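Local structure of Iron(3+)-hydroxamate-binding protein FhuD (Bacillus subtilis subsp. subtilis, 3G9Q) at residues 200-203 and 204-207; 229-232 and 233-236; 183-186 and 187-191; 243-247 and 248-252; 43-46 and 47-50. The protein binds iron(3+)-hydroxamate complexes such as ferrichrome and hands them to the membrane permease of the FhuCBGD ABC transporter. All blocks are in the same frame, centred on the assembly; numbering follows the deposited sequence.

Contact 1 (200-203 and 204-207); sequences LEKL and PDFA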
loop_
_atom_site.group_PDB
_atom_site.type_symbol
_atom_site.label_atom_id
_atom_site.label_comp_id
_atom_site.label_asym_id
_atom_site.label_seq_id
_atom_site.Cartn_x
_atom_site.Cartn_y
_atom_site.Cartn_z
ATOM N N LEU A 200 -8.349 19.706 13.989
ATOM C CA LEU A 200 -9.734 19.239 13.920
ATOM C C LEU A 200 -10.683 20.346 13.483
ATOM O O LEU A 200 -11.833 20.088 13.118
ATOM C CB LEU A 200 -10.183 18.720 15.286
ATOM C CG LEU A 200 -11.578 18.105 15.349
ATOM C CD1 LEU A 200 -11.659 16.938 14.387
ATOM C CD2 LEU A 200 -11.872 17.645 16.761
ATOM N N GLU A 201 -10.196 21.580 13.531
ATOM C CA GLU A 201 -10.992 22.739 13.152
ATOM C C GLU A 201 -11.095 22.920 11.645
ATOM O O GLU A 201 -12.138 23.317 11.126
ATOM C CB GLU A 201 -10.395 24.012 13.771
ATOM C CG GLU A 201 -10.921 24.338 15.173
ATOM C CD GLU A 201 -10.354 23.434 16.260
ATOM O OE1 GLU A 201 -10.955 23.385 17.367
ATOM O OE2 GLU A 201 -9.303 22.791 16.010
ATOM N N LYS A 202 -10.000 22.632 10.952
ATOM C CA LYS A 202 -9.952 22.786 9.509
ATOM C C LYS A 202 -10.454 21.566 8.742
ATOM O O LYS A 202 -10.348 21.498 7.514
ATOM C CB LYS A 202 -8.527 23.122 9.082
ATOM C CG LYS A 202 -8.198 24.589 9.218
ATOM C CD LYS A 202 -6.766 24.872 8.798
ATOM C CE LYS A 202 -5.775 24.477 9.891
ATOM N NZ LYS A 202 -5.959 25.318 11.126
ATOM N N LEU A 203 -11.011 20.609 9.479
ATOM C CA LEU A 203 -11.536 19.392 8.889
ATOM C C LEU A 203 -12.624 19.691 7.849
ATOM O O LEU A 203 -12.564 19.192 6.728
ATOM C CB LEU A 203 -12.072 18.476 9.988
ATOM C CG LEU A 203 -12.020 16.983 9.682
ATOM C CD1 LEU A 203 -10.579 16.584 9.434
ATOM C CD2 LEU A 203 -12.597 16.190 10.843
ATOM N N PRO A 204 -13.628 20.509 8.196
ATOM C CA PRO A 204 -14.682 20.819 7.226
ATOM C C PRO A 204 -14.148 21.534 5.990
ATOM O O PRO A 204 -14.848 21.652 4.991
ATOM C CB PRO A 204 -15.629 21.721 8.012
ATOM C CG PRO A 204 -15.439 21.261 9.419
ATOM C CD PRO A 204 -13.950 21.093 9.504
ATOM N N ASP A 205 -12.914 22.016 6.059
ATOM C CA ASP A 205 -12.325 22.726 4.936
ATOM C C ASP A 205 -11.687 21.785 3.927
ATOM O O ASP A 205 -11.475 22.147 2.769
ATOM C CB ASP A 205 -11.289 23.732 5.439
ATOM C CG ASP A 205 -11.874 24.727 6.424
ATOM O OD1 ASP A 205 -11.093 25.517 7.009
ATOM O OD2 ASP A 205 -13.115 24.719 6.614
ATOM N N PHE A 206 -11.381 20.572 4.365
ATOM C CA PHE A 206 -10.760 19.577 3.496
ATOM C C PHE A 206 -11.737 18.492 3.085
ATOM O O PHE A 206 -11.745 18.062 1.936
ATOM C CB PHE A 206 -9.595 18.918 4.220
ATOM C CG PHE A 206 -8.335 19.709 4.179
ATOM C CD1 PHE A 206 -7.532 19.693 3.034
ATOM C CD2 PHE A 206 -7.923 20.443 5.290
ATOM C CE1 PHE A 206 -6.329 20.387 2.992
ATOM C CE2 PHE A 206 -6.722 21.145 5.264
ATOM C CZ PHE A 206 -5.916 21.115 4.106
ATOM N N ALA A 207 -12.544 18.053 4.049
ATOM C CA ALA A 207 -13.528 16.998 3.863
ATOM C C ALA A 207 -14.277 17.038 2.542
ATOM O O ALA A 207 -14.908 18.037 2.185
ATOM C CB ALA A 207 -14.512 17.020 5.009
#
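Asp205 folds back against Lys202 in a short, weakly bonded helical turn that follows strand 195-198. With chi1 at -57°, CG is anti to the carbonyl carbon, which turns the carboxylate back to Lys202. The side chain begins at CB, which lies 3.2 Å from Lys202 O. Next comes CG, farther from the same oxygen. The tip, OD1, rests 3.8 Å from Lys202 CG, a contact with the aliphatic part of the lysine. The charged ends do not meet: Lys202 NZ stands 6.6 Å from Asp205 OD1, because the bent lysine chain carries it to Ser199 OG. Any attraction between the two charges is therefore probably modest.

Lys202 O accepts the N-H of Asp205 at 3.0 Å. The same oxygen lies near the plane of the Phe206 ring, at its edge. Phe206 packs on helix 182-189, and Leu203 packs on helix 229-232, so this one turn is held between two helices. It ends on a shared acceptor. Leu203 O takes both Phe206 N, at 3.0 Å, and Ala207 N, at 2.9 Å.

Contact 2 (229-232 and 233-236); sequences SIWK and NLNA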
loop_
_atom_site.group_PDB
_atom_site.type_symbol
_atom_site.label_atom_id
_atom_site.label_comp_id
_atom_site.label_asym_id
_atom_site.label_seq_id
_atom_site.Cartn_x
_atom_site.Cartn_y
_atom_site.Cartn_z
ATOM N N SER A 229 -17.777 16.297 17.595
ATOM C CA SER A 229 -19.034 16.730 17.017
ATOM C C SER A 229 -18.816 17.301 15.627
ATOM O O SER A 229 -19.721 17.292 14.796
ATOM C CB SER A 229 -19.671 17.785 17.925
ATOM O OG SER A 229 -18.773 18.859 18.174
ATOM N N ILE A 230 -17.603 17.789 15.385
ATOM C CA ILE A 230 -17.254 18.386 14.104
ATOM C C ILE A 230 -17.080 17.339 12.988
ATOM O O ILE A 230 -17.348 17.620 11.814
ATOM C CB ILE A 230 -15.985 19.278 14.251
ATOM C CG1 ILE A 230 -14.822 18.704 13.452
ATOM C CG2 ILE A 230 -15.621 19.439 15.723
ATOM C CD1 ILE A 230 -14.797 19.127 11.992
ATOM N N TRP A 231 -16.642 16.135 13.351
ATOM C CA TRP A 231 -16.473 15.062 12.377
ATOM C C TRP A 231 -17.819 14.427 12.073
ATOM O O TRP A 231 -18.139 14.166 10.917
ATOM C CB TRP A 231 -15.519 13.987 12.907
ATOM C CG TRP A 231 -15.641 12.678 12.182
ATOM C CD1 TRP A 231 -16.463 11.635 12.502
ATOM C CD2 TRP A 231 -14.969 12.298 10.976
ATOM N NE1 TRP A 231 -16.346 10.631 11.571
ATOM C CE2 TRP A 231 -15.438 11.012 10.623
ATOM C CE3 TRP A 231 -14.015 12.921 10.156
ATOM C CZ2 TRP A 231 -14.985 10.338 9.485
ATOM C CZ3 TRP A 231 -13.566 12.248 9.022
ATOM C CH2 TRP A 231 -14.052 10.971 8.700
ATOM N N LYS A 232 -18.601 14.172 13.115
ATOM C CA LYS A 232 -19.904 13.560 12.937
ATOM C C LYS A 232 -20.811 14.450 12.099
ATOM O O LYS A 232 -21.693 13.977 11.387
ATOM C CB LYS A 232 -20.531 13.272 14.303
ATOM C CG LYS A 232 -19.740 12.228 15.092
ATOM C CD LYS A 232 -20.517 11.627 16.271
ATOM C CE LYS A 232 -20.555 12.557 17.474
ATOM N NZ LYS A 232 -21.287 11.939 18.613
ATOM N N ASN A 233 -20.562 15.746 12.167
ATOM C CA ASN A 233 -21.353 16.712 11.436
ATOM C C ASN A 233 -20.948 16.903 9.967
ATOM O O ASN A 233 -21.687 17.521 9.191
ATOM C CB ASN A 233 -21.293 18.039 12.176
ATOM C CG ASN A 233 -22.036 19.125 11.465
ATOM O OD1 ASN A 233 -23.185 18.942 11.048
ATOM N ND2 ASN A 233 -21.396 20.275 11.327
ATOM N N LEU A 234 -19.780 16.383 9.588
ATOM C CA LEU A 234 -19.314 16.495 8.211
ATOM C C LEU A 234 -20.355 15.872 7.301
ATOM O O LEU A 234 -20.942 14.836 7.629
ATOM C CB LEU A 234 -17.980 15.769 8.006
ATOM C CG LEU A 234 -16.731 16.368 8.647
ATOM C CD1 LEU A 234 -15.534 15.473 8.380
ATOM C CD2 LEU A 234 -16.499 17.752 8.095
ATOM N N ASN A 235 -20.573 16.511 6.158
ATOM C CA ASN A 235 -21.546 16.045 5.185
ATOM C C ASN A 235 -21.293 14.595 4.752
ATOM O O ASN A 235 -22.229 13.804 4.645
ATOM C CB ASN A 235 -21.564 17.001 3.977
ATOM C CG ASN A 235 -20.185 17.602 3.674
ATOM O OD1 ASN A 235 -19.561 18.240 4.540
ATOM N ND2 ASN A 235 -19.705 17.406 2.437
ATOM N N ALA A 236 -20.031 14.241 4.534
ATOM C CA ALA A 236 -19.680 12.884 4.117
ATOM C C ALA A 236 -20.214 11.832 5.080
ATOM O O ALA A 236 -20.779 10.825 4.661
ATOM C CB ALA A 236 -18.164 12.756 4.002
#
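Two torsions bring Trp231 and Leu234 together. Trp231 has its CG anti to the backbone N (chi1 161°), which places CG beside the carbonyl carbon. Leu234 has its CG beside the backbone N (chi1 -70°), which brings its branches back onto the preceding helix. The two side chains meet at about a right angle.

The CD1 branch of Leu234 does the touching. It lies 3.5 Å from Trp231 CE3 and 3.8 Å from Trp231 CZ3, on the six-membered half of the indole, and it approaches the ring obliquely. The CD2 branch lies near Ile230, and its distance to Ile230 CD1 is 4.5 Å. Between the branches, Leu234 CG sits 3.5 Å from Ile230 O. The leucine packs into the turn that leaves helix 229-232, against Ile230 and Trp231.

The backbone holds it there. Leu234 N gives a hydrogen bond to Trp231 O at 3.1 Å. One residue earlier, Asn233 N makes a weak bond to Ser229 O. Leu234 then takes an extended conformation, which breaks the helical path, and occupies the N-cap position of helix 235-238.

The buried indole packs on Ile211, Ala213 and Val242 of the sheet, and its ring also meets that of Phe226. Strands 210-215 and 242-244 are parallel neighbours in the mixed sheet. The two short helices joined here belong to the link between them, a beta-alpha-beta crossover.

Contact 3 (183-186 and 187-191); sequences LTKE and KAIDQ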
loop_
_atom_site.group_PDB
_atom_site.type_symbol
_atom_site.label_atom_id
_atom_site.label_comp_id
_atom_site.label_asym_id
_atom_site.label_seq_id
_atom_site.Cartn_x
_atom_site.Cartn_y
_atom_site.Cartn_z
ATOM N N LEU A 183 -8.592 22.692 -1.753
ATOM C CA LEU A 183 -7.655 22.810 -0.658
ATOM C C LEU A 183 -6.819 21.551 -0.485
ATOM O O LEU A 183 -5.657 21.626 -0.085
ATOM C CB LEU A 183 -8.411 23.099 0.629
ATOM C CG LEU A 183 -7.592 23.730 1.745
ATOM C CD1 LEU A 183 -7.105 25.095 1.300
ATOM C CD2 LEU A 183 -8.454 23.851 2.972
ATOM N N THR A 184 -7.391 20.389 -0.780
ATOM C CA THR A 184 -6.620 19.166 -0.628
ATOM C C THR A 184 -5.579 19.066 -1.738
ATOM O O THR A 184 -4.448 18.677 -1.486
ATOM C CB THR A 184 -7.509 17.903 -0.632
ATOM O OG1 THR A 184 -8.471 17.977 0.427
ATOM C CG2 THR A 184 -6.651 16.665 -0.410
ATOM N N LYS A 185 -5.954 19.422 -2.962
ATOM C CA LYS A 185 -5.010 19.392 -4.077
ATOM C C LYS A 185 -3.923 20.427 -3.798
ATOM O O LYS A 185 -2.728 20.152 -3.925
ATOM C CB LYS A 185 -5.722 19.744 -5.383
ATOM C CG LYS A 185 -4.868 19.675 -6.632
ATOM C CD LYS A 185 -5.756 19.882 -7.850
ATOM C CE LYS A 185 -5.111 19.427 -9.161
ATOM N NZ LYS A 185 -3.930 20.236 -9.615
ATOM N N GLU A 186 -4.362 21.617 -3.400
ATOM C CA GLU A 186 -3.472 22.725 -3.081
ATOM C C GLU A 186 -2.472 22.379 -1.983
ATOM O O GLU A 186 -1.317 22.773 -2.055
ATOM C CB GLU A 186 -4.298 23.943 -2.639
ATOM C CG GLU A 186 -3.492 25.226 -2.367
ATOM C CD GLU A 186 -4.365 26.367 -1.830
ATOM O OE1 GLU A 186 -5.421 26.646 -2.446
ATOM O OE2 GLU A 186 -3.999 26.989 -0.798
ATOM N N LYS A 187 -2.902 21.629 -0.977
ATOM C CA LYS A 187 -2.009 21.317 0.118
ATOM C C LYS A 187 -1.343 19.956 0.104
ATOM O O LYS A 187 -0.124 19.859 0.233
ATOM C CB LYS A 187 -2.740 21.508 1.446
ATOM C CG LYS A 187 -3.210 22.940 1.706
ATOM C CD LYS A 187 -2.059 23.934 1.673
ATOM C CE LYS A 187 -2.456 25.259 2.304
ATOM N NZ LYS A 187 -2.720 25.121 3.765
ATOM N N ALA A 188 -2.131 18.904 -0.053
ATOM C CA ALA A 188 -1.575 17.562 -0.036
ATOM C C ALA A 188 -1.054 17.061 -1.381
ATOM O O ALA A 188 -0.466 15.987 -1.441
ATOM C CB ALA A 188 -2.597 16.590 0.520
ATOM N N ILE A 189 -1.258 17.814 -2.457
ATOM C CA ILE A 189 -0.761 17.363 -3.751
ATOM C C ILE A 189 0.212 18.337 -4.402
ATOM O O ILE A 189 1.428 18.173 -4.299
ATOM C CB ILE A 189 -1.911 17.068 -4.745
ATOM C CG1 ILE A 189 -2.763 15.906 -4.239
ATOM C CG2 ILE A 189 -1.345 16.682 -6.101
ATOM C CD1 ILE A 189 -4.141 15.784 -4.891
ATOM N N ASP A 190 -0.325 19.356 -5.064
ATOM C CA ASP A 190 0.471 20.375 -5.767
ATOM C C ASP A 190 1.473 21.148 -4.908
ATOM O O ASP A 190 2.041 22.139 -5.364
ATOM C CB ASP A 190 -0.474 21.387 -6.417
ATOM C CG ASP A 190 -1.516 20.729 -7.287
ATOM O OD1 ASP A 190 -2.527 21.402 -7.608
ATOM O OD2 ASP A 190 -1.311 19.544 -7.648
ATOM N N GLN A 191 1.706 20.700 -3.682
ATOM C CA GLN A 191 2.615 21.430 -2.829
ATOM C C GLN A 191 3.438 20.584 -1.871
ATOM O O GLN A 191 4.603 20.298 -2.139
ATOM C CB GLN A 191 1.819 22.477 -2.055
ATOM C CG GLN A 191 2.619 23.402 -1.178
ATOM C CD GLN A 191 1.727 24.389 -0.456
ATOM O OE1 GLN A 191 0.957 25.124 -1.080
ATOM N NE2 GLN A 191 1.822 24.407 0.869
#
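Lys185 O is gripped by two successive N-H groups. Asp190 N binds it at 2.8 Å, five residues on, while Ile189 N makes a weak bond at 3.1 Å. The longer reach marks a pi-type turn, a widening near the end of helix 182-189.

The lysine and Asp190 are joined again through their side chains. Lys185 NZ forms a salt bridge with Asp190 OD1 at 2.7 Å and comes in on the syn lone pair, the side facing the other carboxylate oxygen. Lys185 leaves the helix stretched out, with CG anti to the backbone N (chi1 -177°). Only the last bond bends, at chi4 -68°, and this brings the ammonium group up to the oxygen side of the carboxylate. The two side chains lie at an angle to each other, and the carboxylate also touches the lysine's aliphatic part.

One residue before Ile189, Ala188 N bonds to Thr184 O, four residues back, at 2.7 Å. Ala188 CB lies 4.2 Å from Thr184 CG2. The hydroxyl of Thr184 is paired with Thr181 OG1. Phe206 packs against this side of the helix, on Leu183, Thr184 and Lys187.

The chemistry suggests a charge balance. Near the C-terminal end of the helix, Asp190 would probably feel the negative end of the helix dipole. It is exposed and probably ionised in any case; the ammonium of Lys185 would partly offset the unfavourable helix end.

Contact 4 (243-247 and 248-252); sequences YKMDP and IGFYF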
loop_
_atom_site.group_PDB
_atom_site.type_symbol
_atom_site.label_atom_id
_atom_site.label_comp_id
_atom_site.label_asym_id
_atom_site.label_seq_id
_atom_site.Cartn_x
_atom_site.Cartn_y
_atom_site.Cartn_z
ATOM N N TYR A 243 -15.842 5.407 4.795
ATOM C CA TYR A 243 -15.492 4.002 4.852
ATOM C C TYR A 243 -14.256 3.774 5.708
ATOM O O TYR A 243 -13.256 4.468 5.563
ATOM C CB TYR A 243 -15.269 3.519 3.431
ATOM C CG TYR A 243 -16.293 4.103 2.485
ATOM C CD1 TYR A 243 -17.646 3.760 2.585
ATOM C CD2 TYR A 243 -15.917 5.023 1.518
ATOM C CE1 TYR A 243 -18.596 4.316 1.742
ATOM C CE2 TYR A 243 -16.847 5.587 0.671
ATOM C CZ TYR A 243 -18.185 5.231 0.780
ATOM O OH TYR A 243 -19.085 5.771 -0.113
ATOM N N LYS A 244 -14.354 2.796 6.604
ATOM C CA LYS A 244 -13.291 2.423 7.527
ATOM C C LYS A 244 -12.108 1.848 6.775
ATOM O O LYS A 244 -12.206 0.792 6.145
ATOM C CB LYS A 244 -13.811 1.391 8.530
ATOM C CG LYS A 244 -14.736 1.935 9.625
ATOM C CD LYS A 244 -13.944 2.410 10.838
ATOM C CE LYS A 244 -13.227 1.253 11.547
ATOM N NZ LYS A 244 -12.273 1.728 12.608
HETATM N N MSE A 245 -10.986 2.552 6.858
HETATM C CA MSE A 245 -9.768 2.145 6.184
HETATM C C MSE A 245 -8.861 1.405 7.155
HETATM O O MSE A 245 -8.564 1.901 8.232
HETATM C CB MSE A 245 -9.072 3.387 5.630
HETATM C CG MSE A 245 -7.781 3.102 4.891
HETATM SE SE MSE A 245 -6.963 4.708 4.147
HETATM C CE MSE A 245 -7.706 4.634 2.357
ATOM N N ASP A 246 -8.435 0.208 6.781
ATOM C CA ASP A 246 -7.563 -0.575 7.644
ATOM C C ASP A 246 -6.109 -0.145 7.449
ATOM O O ASP A 246 -5.529 -0.310 6.369
ATOM C CB ASP A 246 -7.735 -2.067 7.348
ATOM C CG ASP A 246 -6.954 -2.942 8.301
ATOM O OD1 ASP A 246 -7.027 -2.695 9.524
ATOM O OD2 ASP A 246 -6.280 -3.885 7.834
ATOM N N PRO A 247 -5.498 0.399 8.513
ATOM C CA PRO A 247 -4.115 0.872 8.490
ATOM C C PRO A 247 -3.048 -0.135 8.041
ATOM O O PRO A 247 -2.064 0.252 7.410
ATOM C CB PRO A 247 -3.908 1.386 9.918
ATOM C CG PRO A 247 -4.806 0.527 10.729
ATOM C CD PRO A 247 -6.042 0.419 9.885
ATOM N N ILE A 248 -3.248 -1.414 8.348
ATOM C CA ILE A 248 -2.301 -2.461 7.969
ATOM C C ILE A 248 -2.425 -2.849 6.496
ATOM O O ILE A 248 -1.439 -3.159 5.830
ATOM C CB ILE A 248 -2.517 -3.721 8.811
ATOM C CG1 ILE A 248 -2.595 -3.327 10.291
ATOM C CG2 ILE A 248 -1.386 -4.732 8.525
ATOM C CD1 ILE A 248 -3.088 -4.431 11.221
ATOM N N GLY A 249 -3.649 -2.825 5.996
ATOM C CA GLY A 249 -3.870 -3.181 4.614
ATOM C C GLY A 249 -3.293 -2.164 3.655
ATOM O O GLY A 249 -2.720 -2.541 2.633
ATOM N N PHE A 250 -3.436 -0.883 3.983
ATOM C CA PHE A 250 -2.938 0.196 3.130
ATOM C C PHE A 250 -1.501 0.633 3.413
ATOM O O PHE A 250 -1.018 1.652 2.903
ATOM C CB PHE A 250 -3.882 1.386 3.224
ATOM C CG PHE A 250 -5.167 1.177 2.497
ATOM C CD1 PHE A 250 -5.370 1.755 1.248
ATOM C CD2 PHE A 250 -6.163 0.369 3.046
ATOM C CE1 PHE A 250 -6.554 1.528 0.550
ATOM C CE2 PHE A 250 -7.353 0.127 2.368
ATOM C CZ PHE A 250 -7.557 0.705 1.115
ATOM N N TYR A 251 -0.837 -0.180 4.224
ATOM C CA TYR A 251 0.539 0.003 4.627
ATOM C C TYR A 251 1.462 -0.308 3.454
ATOM O O TYR A 251 2.483 0.346 3.285
ATOM C CB TYR A 251 0.833 -0.953 5.777
ATOM C CG TYR A 251 1.972 -0.535 6.662
ATOM C CD1 TYR A 251 3.298 -0.595 6.216
ATOM C CD2 TYR A 251 1.723 -0.069 7.955
ATOM C CE1 TYR A 251 4.350 -0.201 7.045
ATOM C CE2 TYR A 251 2.757 0.328 8.786
ATOM C CZ TYR A 251 4.064 0.260 8.330
ATOM O OH TYR A 251 5.067 0.659 9.176
ATOM N N PHE A 252 1.104 -1.305 2.645
ATOM C CA PHE A 252 1.932 -1.684 1.498
ATOM C C PHE A 252 1.334 -1.272 0.163
ATOM O O PHE A 252 0.160 -0.921 0.082
ATOM C CB PHE A 252 2.167 -3.200 1.458
ATOM C CG PHE A 252 2.443 -3.815 2.801
ATOM C CD1 PHE A 252 1.396 -4.264 3.595
ATOM C CD2 PHE A 252 3.751 -3.940 3.279
ATOM C CE1 PHE A 252 1.645 -4.829 4.841
ATOM C CE2 PHE A 252 4.008 -4.505 4.528
ATOM C CZ PHE A 252 2.958 -4.949 5.309
#
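The selenium of a selenomethionine, Met245, lies over the face of Phe250. Its SE atom stands 4.5 Å from the centroid of the Phe250 ring and 17° from the ring normal. Met245 CE comes closer, 4.0 Å from the same centroid, as a CH-pi contact. The chain reaches the ring stretched out to SE. It then turns sharply at chi3 (-94°), which lays the methyl over the ring. Nearer the backbone, Met245 CG meets Phe250 CD2 at 3.7 Å, so the side chain runs across one ring face at about a right angle to the phenylalanine.

Asp246 O meets Phe250 from another side. It accepts Phe250 N, four residues on, at 3.2 Å, in a fairly straight bond of 161°. It also lies in the ring plane at its edge, 3.5 Å from Phe250 CD2. Gly249 N adds two weak bonds, one to this carbonyl and one to Asp246 OD2. The chain makes a tight turn here, with helix-like backbone angles at 247-249.

Beyond the segments, Met245 packs on Phe212 and Phe250 on Gln261. Backbone bonds tie Met245 to Ala213 of the neighbouring strand. Edge strand 242-244 has ended at this point and the chain heads for helix 255-270, a strand-to-helix connection that carries the Met-aromatic contact.

Contact 5 (43-46 and 47-50); sequences FKNP and YYKG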
loop_
_atom_site.group_PDB
_atom_site.type_symbol
_atom_site.label_atom_id
_atom_site.label_comp_id
_atom_site.label_asym_id
_atom_site.label_seq_id
_atom_site.Cartn_x
_atom_site.Cartn_y
_atom_site.Cartn_z
ATOM N N PHE A 43 2.703 -11.368 8.050
ATOM C CA PHE A 43 1.739 -12.242 8.705
ATOM C C PHE A 43 0.656 -11.455 9.429
ATOM O O PHE A 43 -0.033 -11.990 10.296
ATOM C CB PHE A 43 2.461 -13.164 9.688
ATOM C CG PHE A 43 3.540 -13.972 9.053
ATOM C CD1 PHE A 43 4.736 -13.375 8.669
ATOM C CD2 PHE A 43 3.340 -15.315 8.773
ATOM C CE1 PHE A 43 5.709 -14.104 8.015
ATOM C CE2 PHE A 43 4.309 -16.054 8.117
ATOM C CZ PHE A 43 5.495 -15.450 7.735
ATOM N N LYS A 44 0.508 -10.180 9.084
ATOM C CA LYS A 44 -0.523 -9.357 9.700
ATOM C C LYS A 44 -1.374 -8.664 8.651
ATOM O O LYS A 44 -2.521 -8.294 8.914
ATOM C CB LYS A 44 0.091 -8.311 10.631
ATOM C CG LYS A 44 0.527 -8.848 11.982
ATOM C CD LYS A 44 0.809 -7.695 12.933
ATOM C CE LYS A 44 1.264 -8.200 14.291
ATOM N NZ LYS A 44 2.492 -9.051 14.166
ATOM N N ASN A 45 -0.805 -8.501 7.459
ATOM C CA ASN A 45 -1.501 -7.850 6.351
ATOM C C ASN A 45 -2.711 -8.688 5.933
ATOM O O ASN A 45 -2.580 -9.857 5.618
ATOM C CB ASN A 45 -0.544 -7.677 5.182
ATOM C CG ASN A 45 -1.147 -6.880 4.056
ATOM O OD1 ASN A 45 -2.254 -6.348 4.169
ATOM N ND2 ASN A 45 -0.418 -6.784 2.955
ATOM N N PRO A 46 -3.910 -8.098 5.932
ATOM C CA PRO A 46 -5.095 -8.859 5.549
ATOM C C PRO A 46 -5.058 -9.362 4.120
ATOM O O PRO A 46 -5.765 -10.308 3.771
ATOM C CB PRO A 46 -6.228 -7.869 5.780
ATOM C CG PRO A 46 -5.572 -6.550 5.496
ATOM C CD PRO A 46 -4.266 -6.704 6.234
ATOM N N TYR A 47 -4.236 -8.754 3.279
ATOM C CA TYR A 47 -4.190 -9.217 1.904
ATOM C C TYR A 47 -3.205 -10.383 1.743
ATOM O O TYR A 47 -3.158 -11.045 0.700
ATOM C CB TYR A 47 -3.861 -8.043 0.963
ATOM C CG TYR A 47 -4.884 -6.924 1.011
ATOM C CD1 TYR A 47 -4.483 -5.591 1.134
ATOM C CD2 TYR A 47 -6.259 -7.199 0.978
ATOM C CE1 TYR A 47 -5.415 -4.559 1.228
ATOM C CE2 TYR A 47 -7.206 -6.171 1.074
ATOM C CZ TYR A 47 -6.771 -4.851 1.204
ATOM O OH TYR A 47 -7.685 -3.821 1.333
ATOM N N TYR A 48 -2.438 -10.647 2.799
ATOM C CA TYR A 48 -1.458 -11.736 2.797
ATOM C C TYR A 48 -1.990 -12.955 3.558
ATOM O O TYR A 48 -2.569 -13.866 2.962
ATOM C CB TYR A 48 -0.138 -11.286 3.447
ATOM C CG TYR A 48 0.715 -10.296 2.664
ATOM C CD1 TYR A 48 1.755 -9.612 3.302
ATOM C CD2 TYR A 48 0.518 -10.065 1.298
ATOM C CE1 TYR A 48 2.577 -8.728 2.617
ATOM C CE2 TYR A 48 1.349 -9.167 0.594
ATOM C CZ TYR A 48 2.379 -8.509 1.270
ATOM O OH TYR A 48 3.237 -7.654 0.618
ATOM N N LYS A 49 -1.787 -12.961 4.878
ATOM C CA LYS A 49 -2.240 -14.063 5.734
ATOM C C LYS A 49 -3.621 -14.517 5.281
ATOM O O LYS A 49 -4.011 -15.671 5.480
ATOM C CB LYS A 49 -2.269 -13.621 7.212
ATOM C CG LYS A 49 -3.273 -12.514 7.553
ATOM C CD LYS A 49 -3.117 -12.019 8.997
ATOM C CE LYS A 49 -3.503 -13.071 10.046
ATOM N NZ LYS A 49 -2.630 -14.283 10.064
ATOM N N GLY A 50 -4.341 -13.586 4.656
ATOM C CA GLY A 50 -5.667 -13.861 4.142
ATOM C C GLY A 50 -5.726 -15.176 3.385
ATOM O O GLY A 50 -6.782 -15.802 3.316
#
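Asn45 meets Tyr48 with its amide nitrogen above the ring. ND2 lies 3.4 Å above the plane, over the ring centre, and the amide and ring planes are 65° apart, so the amide is tilted and not stacked flat. Asn45 CB adds a contact of 3.5 Å to Tyr48 CD1. The first torsion of Asn45 (chi1 -174°) places CG anti to the backbone N, and the second (chi2 6°) turns OD1 to Tyr47 N. There OD1 takes a weak but nearly straight bond from Tyr47 N, at 3.2 Å.

The backbone closes the same loop. Tyr48 N bonds to Asn45 O at 2.9 Å. Lys49 then curls back, its CD lying 3.3 Å from Phe43 O and its NZ bonded weakly to that oxygen.

A second shell positions both partners. Asn45 ND2 is hydrogen-bonded to Ser257 OG at the start of helix 255-270. Tyr48 OH receives Gly26 N, and its ring meets Tyr25 edge-to-face. Tyr47 packs on Gln261 and Phe264. These ties join the loop after strand 35-37 to helices 25-31 and 255-270. Asn45 accepts Tyr47 N through its side chain and Tyr48 N through its carbonyl, which makes an Asx turn laid over a type I beta-turn.

Overall arrangement
Each contact is local, between adjoining segments, so the five lie in series and none nests in or crosses another. Contact 5 comes first, shaping the loop after strand 35-37. Contact 3 follows at the end of helix 182-189. Contact 1 forms the turn after strand 195-198, and contact 2 the break between helices 229-232 and 235-238. Contact 4 ends the series, between strand 242-244 and helix 255-270. Contact 1 is the bridge of one cluster: it touches contacts 2 and 3, which stay about 11 Å apart at their nearest atoms. Contacts 4 and 5 form the second cluster, bringing distant parts of the chain together through Asn45 and Phe252.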